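Local coordinates for Lin2004 protein (Listeria innocua, PDB 2HUJ) that is of unknown function but represents a bacterial protein family that folds as a four-helical bundle, at residues C95-M100 with Q120-T125; Q99-S104 with K113-H118. All blocks are in the same frame, centred on the assembly; numbering follows the deposited sequence.

Overall arrangement
Both contacts lie between the same two helices, 88-104 and 112-137, the last two of the four-helical bundle, which run roughly antiparallel along one another. Their centres are about 8 Å apart, and 95-100 and 99-104 overlap at Gln99 and Met100. Contact 2 (99-104 with 113-118) sits next to the loop joining the helices, about 11 Å from the centre of the chain; contact 1 (95-100 with 120-125) comes further in, at about 5 Å. As helix 88-104 is followed backward, helix 112-137 is followed forward, like the legs of a hairpin. The two contacts therefore read as successive layers of one interhelical seam, polar inward and aromatic near the loop.

Contact 1: C95-M100 with Q120-T125; sequences CDNVQM and QSTKYT
Asn97 and Thr122 meet where two neighbouring helices of the four-helical bundle, 88-104 and 112-137, run past each other; the local axes of 95-100 and 120-125 make 140° between their directions and are 9.1 Å apart at closest approach. These two residues also mark the nearest backbone approach, their CA atoms being 6.7 Å apart.

Both point from their own helix toward the other and slide past each other in opposite directions. Thr122 has OG1 anti to its carbonyl carbon (chi1 -63°), which turns the hydroxyl to the Asn97 side and leaves CG2 for a different neighbour. Thr122 OG1 lies 3.1 Å from Asn97 CB, a close approach. Asn97 ND2 reaches the same oxygen and donates a weak hydrogen bond to Thr122 OG1 at 3.3 Å. The stronger partner of that hydroxyl is the backbone carbonyl of Ala94, one turn before Val98 on the opposing helix; His118 O, on its own helix, is a weaker alternative acceptor for the same proton. A buried hydroxyl is thus satisfied largely by main chain, and the threonine is stitched directly to the facing helix.

Next to the amide, Ser121 contributes a looser touch, its OG 3.8 Å from Asn97 ND2. On the other flank the contact turns apolar and inward. Val98 also rests on Gln32 and Thr122 on Asn33, so helix 16-45 closes this side of the seam. The valine and threonine side chains cross at about a right angle. With Val98 CG1 anti to the backbone N (chi1 176°), it is the other branch that faces the partner helix, and methyl meets methyl there: Val98 CG2 lies 3.6 Å from Thr122 CG2.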
loop_
_atom_site.group_PDB
_atom_site.type_symbol
_atom_site.label_atom_id
_atom_site.label_comp_id
_atom_site.label_asym_id
_atom_site.label_seq_id
_atom_site.Cartn_x
_atom_site.Cartn_y
_atom_site.Cartn_z
ATOM N N CYS A 95 4.577 -3.442 0.242
ATOM C CA CYS A 95 4.348 -3.012 -1.147
ATOM C C CYS A 95 3.952 -4.153 -2.087
ATOM O O CYS A 95 3.056 -4.009 -2.909
ATOM C CB CYS A 95 5.588 -2.285 -1.682
ATOM S SG CYS A 95 5.810 -0.661 -0.860
ATOM N N ASP A 96 4.626 -5.291 -1.960
ATOM C CA ASP A 96 4.256 -6.484 -2.729
ATOM C C ASP A 96 2.791 -6.798 -2.507
ATOM O O ASP A 96 2.053 -7.135 -3.469
ATOM C CB ASP A 96 5.063 -7.705 -2.321
ATOM C CG ASP A 96 6.519 -7.638 -2.713
ATOM O OD1 ASP A 96 6.895 -6.851 -3.618
ATOM O OD2 ASP A 96 7.299 -8.406 -2.092
ATOM N N ASN A 97 2.346 -6.695 -1.253
ATOM C CA ASN A 97 0.947 -7.008 -0.918
ATOM C C ASN A 97 -0.030 -6.137 -1.681
ATOM O O ASN A 97 -1.102 -6.578 -2.072
ATOM C CB ASN A 97 0.671 -6.799 0.579
ATOM C CG ASN A 97 1.440 -7.759 1.474
ATOM O OD1 ASN A 97 1.918 -8.791 1.020
ATOM N ND2 ASN A 97 1.589 -7.403 2.748
ATOM N N VAL A 98 0.307 -4.855 -1.805
ATOM C CA VAL A 98 -0.559 -3.915 -2.503
ATOM C C VAL A 98 -0.700 -4.304 -3.970
ATOM O O VAL A 98 -1.784 -4.225 -4.532
ATOM C CB VAL A 98 -0.019 -2.505 -2.394
ATOM C CG1 VAL A 98 -0.868 -1.527 -3.217
ATOM C CG2 VAL A 98 -0.027 -2.039 -0.927
ATOM N N GLN A 99 0.383 -4.761 -4.596
ATOM C CA GLN A 99 0.285 -5.170 -5.992
ATOM C C GLN A 99 -0.567 -6.446 -6.119
ATOM O O GLN A 99 -1.439 -6.534 -6.997
ATOM C CB GLN A 99 1.658 -5.369 -6.630
ATOM C CG GLN A 99 1.554 -5.939 -8.066
ATOM C CD GLN A 99 2.809 -5.745 -8.888
ATOM O OE1 GLN A 99 3.303 -4.624 -9.014
ATOM N NE2 GLN A 99 3.357 -6.845 -9.423
HETATM N N MSE A 100 -0.329 -7.433 -5.250
HETATM C CA MSE A 100 -1.081 -8.680 -5.285
HETATM C C MSE A 100 -2.586 -8.465 -5.106
HETATM O O MSE A 100 -3.409 -9.051 -5.836
HETATM C CB MSE A 100 -0.617 -9.635 -4.194
HETATM C CG MSE A 100 0.719 -10.207 -4.387
HETATM SE SE MSE A 100 1.042 -11.196 -2.626
HETATM C CE MSE A 100 2.241 -10.360 -2.214
ATOM N N GLN A 120 -4.552 -6.182 5.769
ATOM C CA GLN A 120 -4.268 -5.703 7.131
ATOM C C GLN A 120 -2.778 -5.557 7.399
ATOM O O GLN A 120 -2.353 -4.601 8.065
ATOM C CB GLN A 120 -4.902 -6.626 8.167
ATOM C CG GLN A 120 -6.411 -6.489 8.178
ATOM C CD GLN A 120 -7.125 -7.181 9.318
ATOM O OE1 GLN A 120 -6.797 -8.317 9.709
ATOM N NE2 GLN A 120 -8.181 -6.522 9.820
ATOM N N SER A 121 -1.976 -6.485 6.883
ATOM C CA SER A 121 -0.530 -6.431 7.083
ATOM C C SER A 121 0.017 -5.103 6.540
ATOM O O SER A 121 0.771 -4.400 7.210
ATOM C CB SER A 121 0.156 -7.614 6.392
ATOM O OG SER A 121 1.564 -7.511 6.504
ATOM N N THR A 122 -0.350 -4.763 5.311
ATOM C CA THR A 122 0.039 -3.483 4.743
ATOM C C THR A 122 -0.437 -2.300 5.540
ATOM O O THR A 122 0.327 -1.355 5.798
ATOM C CB THR A 122 -0.462 -3.373 3.291
ATOM O OG1 THR A 122 0.178 -4.398 2.518
ATOM C CG2 THR A 122 -0.095 -2.030 2.715
ATOM N N LYS A 123 -1.695 -2.349 5.952
ATOM C CA LYS A 123 -2.262 -1.264 6.708
ATOM C C LYS A 123 -1.492 -1.046 8.007
ATOM O O LYS A 123 -1.189 0.085 8.358
ATOM C CB LYS A 123 -3.747 -1.521 6.992
ATOM C CG LYS A 123 -4.437 -0.386 7.779
ATOM C CD LYS A 123 -5.991 -0.425 7.732
ATOM C CE LYS A 123 -6.595 -1.681 8.316
ATOM N NZ LYS A 123 -8.123 -1.612 8.397
ATOM N N TYR A 124 -1.165 -2.127 8.692
ATOM C CA TYR A 124 -0.382 -2.083 9.940
ATOM C C TYR A 124 0.987 -1.459 9.755
ATOM O O TYR A 124 1.353 -0.512 10.455
ATOM C CB TYR A 124 -0.314 -3.460 10.606
ATOM C CG TYR A 124 -1.665 -4.031 11.012
ATOM C CD1 TYR A 124 -2.801 -3.201 11.199
ATOM C CD2 TYR A 124 -1.830 -5.387 11.199
ATOM C CE1 TYR A 124 -4.051 -3.741 11.530
ATOM C CE2 TYR A 124 -3.059 -5.933 11.562
ATOM C CZ TYR A 124 -4.166 -5.110 11.722
ATOM O OH TYR A 124 -5.350 -5.715 12.073
ATOM N N THR A 125 1.715 -1.932 8.774
ATOM C CA THR A 125 3.074 -1.458 8.527
ATOM C C THR A 125 3.076 0.018 8.135
ATOM O O THR A 125 3.880 0.807 8.638
ATOM C CB THR A 125 3.725 -2.307 7.439
ATOM O OG1 THR A 125 3.823 -3.676 7.891
ATOM C CG2 THR A 125 5.125 -1.770 7.067
#

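Contact 2: Q99-S104 with K113-H118; sequences QMTAVS and KHFLDH
Thr101 packs onto the ring of Phe115 at the tight centre of this contact, and the CA atoms of the two residues are 6.7 Å apart. The threonine methyl lies over one ring face in a CH-pi contact, CG2 3.9 Å from the Phe115 ring centroid and 16° off the normal. Thr101 CB also packs on the ring, 3.6 Å from Phe115 CZ. The CB of Phe115 starts off to the side of helix 88-104, but CG anti to the backbone N (chi1 -156°) brings the ring across to Thr101, where it also stacks with Tyr40 of helix 16-45. The Thr101 hydroxyl is directed away from this apolar patch: OG1 bonds to Asn97 O one turn back and to Asn36 ND2, so the buried polar atom is satisfied while the methyl is left to the ring. At the end nearest the connecting loop, Ser104 CB comes obliquely against the same ring, 3.7 Å from Phe115 CE2.

Toward the solvent side the packing thins. His118 still presses its CB on Thr101 CG2 at 3.7 Å, but its imidazole lies further out and is met obliquely by the selenium of the exposed selenomethionine Met100, 4.6 Å from SE to the ring centroid. What steadies this imidazole is its own helix: His118 ND1 donates to His114 O at 2.7 Å, with the acceptor close to the ring plane. That carbonyl also takes the helical N-H of His118, and the two donors arrive from opposite faces of the carbonyl plane. The bond limits the rotation of the ring at the solvent side and implies a proton on ND1.

This is where the helical hairpin 88-104/112-137 of the four-helical bundle packs beside its connecting loop.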
loop_
_atom_site.group_PDB
_atom_site.type_symbol
_atom_site.label_atom_id
_atom_site.label_comp_id
_atom_site.label_asym_id
_atom_site.label_seq_id
_atom_site.Cartn_x
_atom_site.Cartn_y
_atom_site.Cartn_z
ATOM N N GLN A 99 0.383 -4.761 -4.596
ATOM C CA GLN A 99 0.285 -5.170 -5.992
ATOM C C GLN A 99 -0.567 -6.446 -6.119
ATOM O O GLN A 99 -1.439 -6.534 -6.997
ATOM C CB GLN A 99 1.658 -5.369 -6.630
ATOM C CG GLN A 99 1.554 -5.939 -8.066
ATOM C CD GLN A 99 2.809 -5.745 -8.888
ATOM O OE1 GLN A 99 3.303 -4.624 -9.014
ATOM N NE2 GLN A 99 3.357 -6.845 -9.423
HETATM N N MSE A 100 -0.329 -7.433 -5.250
HETATM C CA MSE A 100 -1.081 -8.680 -5.285
HETATM C C MSE A 100 -2.586 -8.465 -5.106
HETATM O O MSE A 100 -3.409 -9.051 -5.836
HETATM C CB MSE A 100 -0.617 -9.635 -4.194
HETATM C CG MSE A 100 0.719 -10.207 -4.387
HETATM SE SE MSE A 100 1.042 -11.196 -2.626
HETATM C CE MSE A 100 2.241 -10.360 -2.214
ATOM N N THR A 101 -2.941 -7.679 -4.107
ATOM C CA THR A 101 -4.343 -7.388 -3.805
ATOM C C THR A 101 -4.997 -6.492 -4.875
ATOM O O THR A 101 -6.200 -6.615 -5.133
ATOM C CB THR A 101 -4.540 -6.821 -2.387
ATOM O OG1 THR A 101 -3.736 -5.661 -2.170
ATOM C CG2 THR A 101 -4.225 -7.902 -1.324
ATOM N N ALA A 102 -4.212 -5.662 -5.545
ATOM C CA ALA A 102 -4.767 -4.883 -6.658
ATOM C C ALA A 102 -5.239 -5.763 -7.788
ATOM O O ALA A 102 -6.323 -5.542 -8.368
ATOM C CB ALA A 102 -3.737 -3.884 -7.147
ATOM N N VAL A 103 -4.460 -6.792 -8.087
ATOM C CA VAL A 103 -4.874 -7.786 -9.103
ATOM C C VAL A 103 -6.045 -8.661 -8.622
ATOM O O VAL A 103 -7.034 -8.824 -9.318
ATOM C CB VAL A 103 -3.692 -8.655 -9.502
ATOM C CG1 VAL A 103 -4.115 -9.716 -10.466
ATOM C CG2 VAL A 103 -2.582 -7.790 -10.071
ATOM N N SER A 104 -5.955 -9.172 -7.389
ATOM C CA SER A 104 -7.001 -10.046 -6.816
ATOM C C SER A 104 -8.337 -9.337 -6.583
ATOM O O SER A 104 -9.372 -9.989 -6.564
ATOM C CB SER A 104 -6.506 -10.630 -5.490
ATOM O OG SER A 104 -5.416 -11.501 -5.732
ATOM N N LYS A 113 -9.771 -14.834 3.699
ATOM C CA LYS A 113 -8.781 -14.671 4.773
ATOM C C LYS A 113 -7.420 -14.252 4.238
ATOM O O LYS A 113 -6.781 -13.353 4.804
ATOM C CB LYS A 113 -8.692 -15.916 5.680
ATOM C CG LYS A 113 -7.700 -15.779 6.853
ATOM C CD LYS A 113 -7.710 -17.003 7.748
ATOM C CE LYS A 113 -6.682 -16.901 8.883
ATOM N NZ LYS A 113 -5.301 -16.691 8.321
ATOM N N HIS A 114 -6.975 -14.852 3.135
ATOM C CA HIS A 114 -5.697 -14.460 2.534
ATOM C C HIS A 114 -5.712 -12.974 2.154
ATOM O O HIS A 114 -4.783 -12.213 2.467
ATOM C CB HIS A 114 -5.365 -15.318 1.307
ATOM C CG HIS A 114 -5.015 -16.733 1.640
ATOM N ND1 HIS A 114 -4.683 -17.142 2.920
ATOM C CD2 HIS A 114 -4.961 -17.846 0.867
ATOM C CE1 HIS A 114 -4.431 -18.440 2.916
ATOM N NE2 HIS A 114 -4.595 -18.893 1.684
ATOM N N PHE A 115 -6.792 -12.537 1.511
ATOM C CA PHE A 115 -6.913 -11.126 1.117
ATOM C C PHE A 115 -6.891 -10.204 2.333
ATOM O O PHE A 115 -6.107 -9.262 2.399
ATOM C CB PHE A 115 -8.181 -10.924 0.277
ATOM C CG PHE A 115 -8.120 -9.724 -0.631
ATOM C CD1 PHE A 115 -7.981 -8.435 -0.094
ATOM C CD2 PHE A 115 -8.257 -9.851 -1.993
ATOM C CE1 PHE A 115 -7.920 -7.306 -0.904
ATOM C CE2 PHE A 115 -8.182 -8.709 -2.814
ATOM C CZ PHE A 115 -8.061 -7.447 -2.275
ATOM N N LEU A 116 -7.761 -10.487 3.287
ATOM C CA LEU A 116 -7.812 -9.769 4.558
ATOM C C LEU A 116 -6.422 -9.651 5.188
ATOM O O LEU A 116 -6.046 -8.588 5.635
ATOM C CB LEU A 116 -8.710 -10.509 5.517
ATOM C CG LEU A 116 -8.781 -9.966 6.949
ATOM C CD1 LEU A 116 -9.444 -8.615 6.944
ATOM C CD2 LEU A 116 -9.508 -10.923 7.843
ATOM N N ASP A 117 -5.703 -10.779 5.270
ATOM C CA ASP A 117 -4.401 -10.789 5.932
ATOM C C ASP A 117 -3.389 -9.915 5.218
ATOM O O ASP A 117 -2.586 -9.247 5.863
ATOM C CB ASP A 117 -3.866 -12.207 6.107
ATOM C CG ASP A 117 -4.618 -13.019 7.171
ATOM O OD1 ASP A 117 -5.407 -12.484 8.000
ATOM O OD2 ASP A 117 -4.399 -14.254 7.196
ATOM N N HIS A 118 -3.452 -9.921 3.886
ATOM C CA HIS A 118 -2.602 -9.025 3.062
ATOM C C HIS A 118 -2.970 -7.575 3.212
ATOM O O HIS A 118 -2.086 -6.701 3.348
ATOM C CB HIS A 118 -2.628 -9.482 1.635
ATOM C CG HIS A 118 -1.793 -10.698 1.416
ATOM N ND1 HIS A 118 -2.178 -11.944 1.876
ATOM C CD2 HIS A 118 -0.523 -10.840 0.952
ATOM C CE1 HIS A 118 -1.216 -12.822 1.615
ATOM N NE2 HIS A 118 -0.202 -12.179 1.054
#